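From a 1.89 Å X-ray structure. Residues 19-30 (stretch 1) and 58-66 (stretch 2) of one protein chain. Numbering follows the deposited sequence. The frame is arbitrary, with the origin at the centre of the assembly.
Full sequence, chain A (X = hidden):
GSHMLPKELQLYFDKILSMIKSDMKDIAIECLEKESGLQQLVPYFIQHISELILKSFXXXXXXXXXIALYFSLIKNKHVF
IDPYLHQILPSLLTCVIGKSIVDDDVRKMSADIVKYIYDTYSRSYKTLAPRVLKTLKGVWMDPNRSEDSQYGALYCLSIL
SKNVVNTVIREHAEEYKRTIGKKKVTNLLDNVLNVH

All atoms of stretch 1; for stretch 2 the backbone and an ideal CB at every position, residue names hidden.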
# COMPACT_ATOMS: atom_id res chain seq x y z
N MET A 19 -4.74 -13.67 14.95
CA MET A 19 -5.72 -12.62 15.31
C MET A 19 -6.20 -11.81 14.09
O MET A 19 -7.22 -11.17 14.17
CB MET A 19 -5.13 -11.68 16.38
CG MET A 19 -4.93 -12.40 17.76
SD MET A 19 -3.71 -11.58 18.82
CE MET A 19 -4.70 -10.25 19.46
N ILE A 20 -5.48 -11.85 12.95
CA ILE A 20 -5.87 -11.08 11.75
C ILE A 20 -7.29 -11.40 11.32
O ILE A 20 -8.09 -10.48 11.12
CB ILE A 20 -4.83 -11.26 10.60
CG1 ILE A 20 -3.45 -10.73 11.01
CG2 ILE A 20 -5.34 -10.63 9.25
CD1 ILE A 20 -2.29 -11.05 9.99
N LYS A 21 -7.62 -12.70 11.21
CA LYS A 21 -8.96 -13.14 10.81
C LYS A 21 -9.75 -13.53 12.04
O LYS A 21 -10.06 -14.70 12.24
CB LYS A 21 -8.87 -14.32 9.82
CG LYS A 21 -8.25 -13.97 8.47
CD LYS A 21 -8.42 -15.12 7.50
CE LYS A 21 -7.44 -15.06 6.36
NZ LYS A 21 -7.70 -16.12 5.35
N SER A 22 -10.06 -12.55 12.90
CA SER A 22 -10.79 -12.82 14.14
C SER A 22 -11.36 -11.50 14.65
O SER A 22 -10.98 -10.44 14.16
CB SER A 22 -9.84 -13.39 15.20
OG SER A 22 -9.00 -12.37 15.72
N ASP A 23 -12.15 -11.57 15.72
CA ASP A 23 -12.72 -10.39 16.40
C ASP A 23 -11.63 -9.61 17.15
O ASP A 23 -11.92 -8.54 17.69
CB ASP A 23 -13.78 -10.87 17.40
CG ASP A 23 -13.19 -11.87 18.38
OD1 ASP A 23 -12.89 -13.01 17.95
OD2 ASP A 23 -12.88 -11.48 19.52
N MET A 24 -10.39 -10.13 17.20
CA MET A 24 -9.25 -9.49 17.89
C MET A 24 -8.30 -8.74 16.93
O MET A 24 -7.22 -8.32 17.36
CB MET A 24 -8.45 -10.55 18.68
CG MET A 24 -9.30 -11.28 19.71
SD MET A 24 -8.34 -12.48 20.67
CE MET A 24 -8.08 -13.76 19.46
N LYS A 25 -8.68 -8.58 15.65
CA LYS A 25 -7.83 -7.90 14.66
C LYS A 25 -7.41 -6.50 15.09
O LYS A 25 -6.30 -6.09 14.78
CB LYS A 25 -8.49 -7.89 13.26
CG LYS A 25 -9.83 -7.18 13.22
CD LYS A 25 -10.35 -6.99 11.81
CE LYS A 25 -11.77 -6.46 11.80
NZ LYS A 25 -11.89 -5.17 12.52
N ASP A 26 -8.29 -5.76 15.80
CA ASP A 26 -7.94 -4.41 16.26
C ASP A 26 -6.86 -4.41 17.36
O ASP A 26 -6.03 -3.49 17.43
CB ASP A 26 -9.20 -3.66 16.67
CG ASP A 26 -10.09 -3.28 15.49
OD1 ASP A 26 -9.55 -2.94 14.41
OD2 ASP A 26 -11.32 -3.30 15.65
N ILE A 27 -6.85 -5.45 18.21
CA ILE A 27 -5.82 -5.63 19.25
C ILE A 27 -4.49 -5.90 18.56
O ILE A 27 -3.48 -5.28 18.93
CB ILE A 27 -6.21 -6.78 20.24
CG1 ILE A 27 -7.54 -6.46 20.94
CG2 ILE A 27 -5.09 -6.98 21.28
CD1 ILE A 27 -8.20 -7.66 21.66
N ALA A 28 -4.48 -6.79 17.54
CA ALA A 28 -3.24 -7.08 16.78
C ALA A 28 -2.67 -5.80 16.13
O ALA A 28 -1.46 -5.57 16.18
CB ALA A 28 -3.52 -8.13 15.70
N ILE A 29 -3.53 -4.96 15.55
CA ILE A 29 -3.11 -3.69 14.92
C ILE A 29 -2.48 -2.80 16.00
O ILE A 29 -1.40 -2.24 15.79
CB ILE A 29 -4.32 -3.01 14.21
CG1 ILE A 29 -4.75 -3.84 12.97
CG2 ILE A 29 -4.00 -1.56 13.81
CD1 ILE A 29 -6.16 -3.46 12.41
N GLU A 30 -3.14 -2.70 17.18
CA GLU A 30 -2.58 -1.90 18.29
C GLU A 30 -1.23 -2.48 18.74
O GLU A 30 -0.29 -1.70 18.97
CB GLU A 30 -3.54 -1.83 19.49
CG GLU A 30 -3.01 -1.00 20.67
CD GLU A 30 -2.99 0.52 20.54
OE1 GLU A 30 -3.21 1.04 19.42
OE2 GLU A 30 -2.72 1.18 21.56
N UNK A 58 -10.15 -11.04 -2.58
CA UNK A 58 -11.62 -11.02 -2.48
C UNK A 58 -12.11 -10.87 -1.03
O UNK A 58 -13.32 -10.98 -0.79
CB UNK A 58 -12.20 -12.30 -3.08
N UNK A 59 -11.20 -10.63 -0.08
CA UNK A 59 -11.54 -10.43 1.33
C UNK A 59 -11.14 -9.01 1.71
O UNK A 59 -10.04 -8.82 2.21
CB UNK A 59 -10.85 -11.46 2.23
N UNK A 60 -12.01 -8.04 1.40
CA UNK A 60 -11.78 -6.60 1.63
C UNK A 60 -11.38 -6.30 3.07
O UNK A 60 -10.44 -5.54 3.28
CB UNK A 60 -13.04 -5.80 1.28
N UNK A 61 -12.07 -6.92 4.05
CA UNK A 61 -11.77 -6.68 5.46
C UNK A 61 -10.38 -7.21 5.84
O UNK A 61 -9.67 -6.53 6.59
CB UNK A 61 -12.84 -7.33 6.34
N UNK A 62 -9.96 -8.35 5.27
CA UNK A 62 -8.59 -8.87 5.53
C UNK A 62 -7.56 -7.94 4.93
O UNK A 62 -6.60 -7.58 5.60
CB UNK A 62 -8.41 -10.28 4.96
N UNK A 63 -7.82 -7.44 3.70
CA UNK A 63 -6.88 -6.51 3.05
C UNK A 63 -6.72 -5.24 3.86
O UNK A 63 -5.60 -4.75 4.04
CB UNK A 63 -7.35 -6.16 1.64
N UNK A 64 -7.84 -4.71 4.40
CA UNK A 64 -7.79 -3.51 5.24
C UNK A 64 -6.98 -3.73 6.50
O UNK A 64 -6.21 -2.84 6.89
CB UNK A 64 -9.21 -3.06 5.61
N UNK A 65 -7.11 -4.91 7.14
CA UNK A 65 -6.30 -5.27 8.32
C UNK A 65 -4.82 -5.33 7.96
O UNK A 65 -4.02 -4.83 8.72
CB UNK A 65 -6.75 -6.61 8.90
N UNK A 66 -4.47 -5.92 6.80
CA UNK A 66 -3.07 -6.03 6.35
C UNK A 66 -2.44 -4.67 6.16
O UNK A 66 -1.33 -4.43 6.63
CB UNK A 66 -2.98 -6.82 5.04

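Position 58 lies beyond the reach of stretch 1, with nothing within 5.5 Å of its ideal CB, so this contact sets no preference; a polar or charged residue would do. It is K58, whose NZ is hydrogen-bonded elsewhere in the structure.

Position 59 has phi/psi of -117/83 and immediately precedes a helix. Its CA-to-CB bond points toward stretch 1, but no atom lies close, so a short side chain would leave the gap unfilled. The extended chain of K21 offers a positive charge on this side, favouring a long acidic residue, with glutamine a neutral alternative. The residue is E59. Its OE2 lies 4.0 Å from K21 NZ, a long salt bridge, and a water closes the gap, accepting from K21 NZ at 2.7 Å and donating to E59 OE2 at 2.8 Å.

Position 60 opens the helix out of reach, where many helix-compatible residues would fit; it is A60.

Position 61 points sideways into open space, and a polar, helix-favouring residue is suitable. E61 turns its carboxylate toward position 64 in its own helix.

Position 62 also points sideways, but its ideal CB is 5.1 Å from K21 CE and 5.3 Å from I20 CG2. These aliphatic groups invite a medium-sized apolar residue such as valine, isoleucine or leucine. V62 meets both: its CG1 is 4.3 Å from I20 CG2, and its CG2 is 3.9 Å from K21 CG, packing on the methylene part of the lysine.

Position 63 is out of reach of stretch 1, so many helix-compatible residues, polar or apolar, would serve; it is L63.

Position 64 points sideways with no close neighbour in stretch 1, so a long polar chain is reasonable. K64 leads away and its NZ donates to E61 OE2 at 3.0 Å, a hydrogen bond within a salt bridge.

Position 65 points toward stretch 1. Its ideal CB is 4.3 Å from I20 CG2, 4.6 Å from K25 CD and 4.8 Å from I29 CD1, leaving little depth: alanine, serine, threonine, valine or cysteine are plausible. The backbone oxygen of I20 adds a polar opportunity. T65 serves both characters. Its CG2 packs 3.8 Å from I20 CG2 and 4.2 Å from I29 CD1, while its OG1 lies 3.4 Å from K25 CD and 2.8 Å from the oxygen of a water that donates to I20 O at 2.7 Å.

Position 66 points away from stretch 1, which therefore says little about it; several small or apolar residues would fit. It is C66.

Stretch 2 (58-66) KEAEVLKTC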
# COMPACT_ATOMS: atom_id res chain seq x y z
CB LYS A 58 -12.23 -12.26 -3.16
CG LYS A 58 -11.83 -12.46 -4.63
CD LYS A 58 -12.36 -11.37 -5.55
CE LYS A 58 -11.89 -11.57 -6.96
NZ LYS A 58 -12.36 -10.48 -7.85
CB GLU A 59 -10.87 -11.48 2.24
CG GLU A 59 -11.42 -12.88 2.00
CD GLU A 59 -10.76 -13.96 2.83
OE1 GLU A 59 -11.19 -14.15 4.00
OE2 GLU A 59 -9.82 -14.61 2.32
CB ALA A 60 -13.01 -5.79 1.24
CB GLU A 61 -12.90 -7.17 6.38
CG GLU A 61 -14.20 -6.39 6.16
CD GLU A 61 -14.08 -4.87 6.23
OE1 GLU A 61 -13.59 -4.37 7.26
OE2 GLU A 61 -14.42 -4.20 5.23
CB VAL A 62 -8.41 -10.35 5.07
CG1 VAL A 62 -6.96 -10.83 5.25
CG2 VAL A 62 -9.37 -11.28 5.81
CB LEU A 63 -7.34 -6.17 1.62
CG LEU A 63 -7.31 -7.31 0.58
CD1 LEU A 63 -7.86 -6.84 -0.72
CD2 LEU A 63 -5.93 -7.84 0.36
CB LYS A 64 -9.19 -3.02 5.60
CG LYS A 64 -9.93 -2.44 4.41
CD LYS A 64 -11.32 -1.98 4.85
CE LYS A 64 -12.22 -1.73 3.66
NZ LYS A 64 -13.61 -1.50 4.10
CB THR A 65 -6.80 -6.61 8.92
OG1 THR A 65 -8.16 -6.42 9.30
CG2 THR A 65 -6.03 -7.03 10.18
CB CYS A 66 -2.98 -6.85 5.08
SG CYS A 66 -3.35 -8.61 5.33
O HOH W 1 -9.17 -9.04 9.11
O HOH W 2 -7.17 -15.10 2.90
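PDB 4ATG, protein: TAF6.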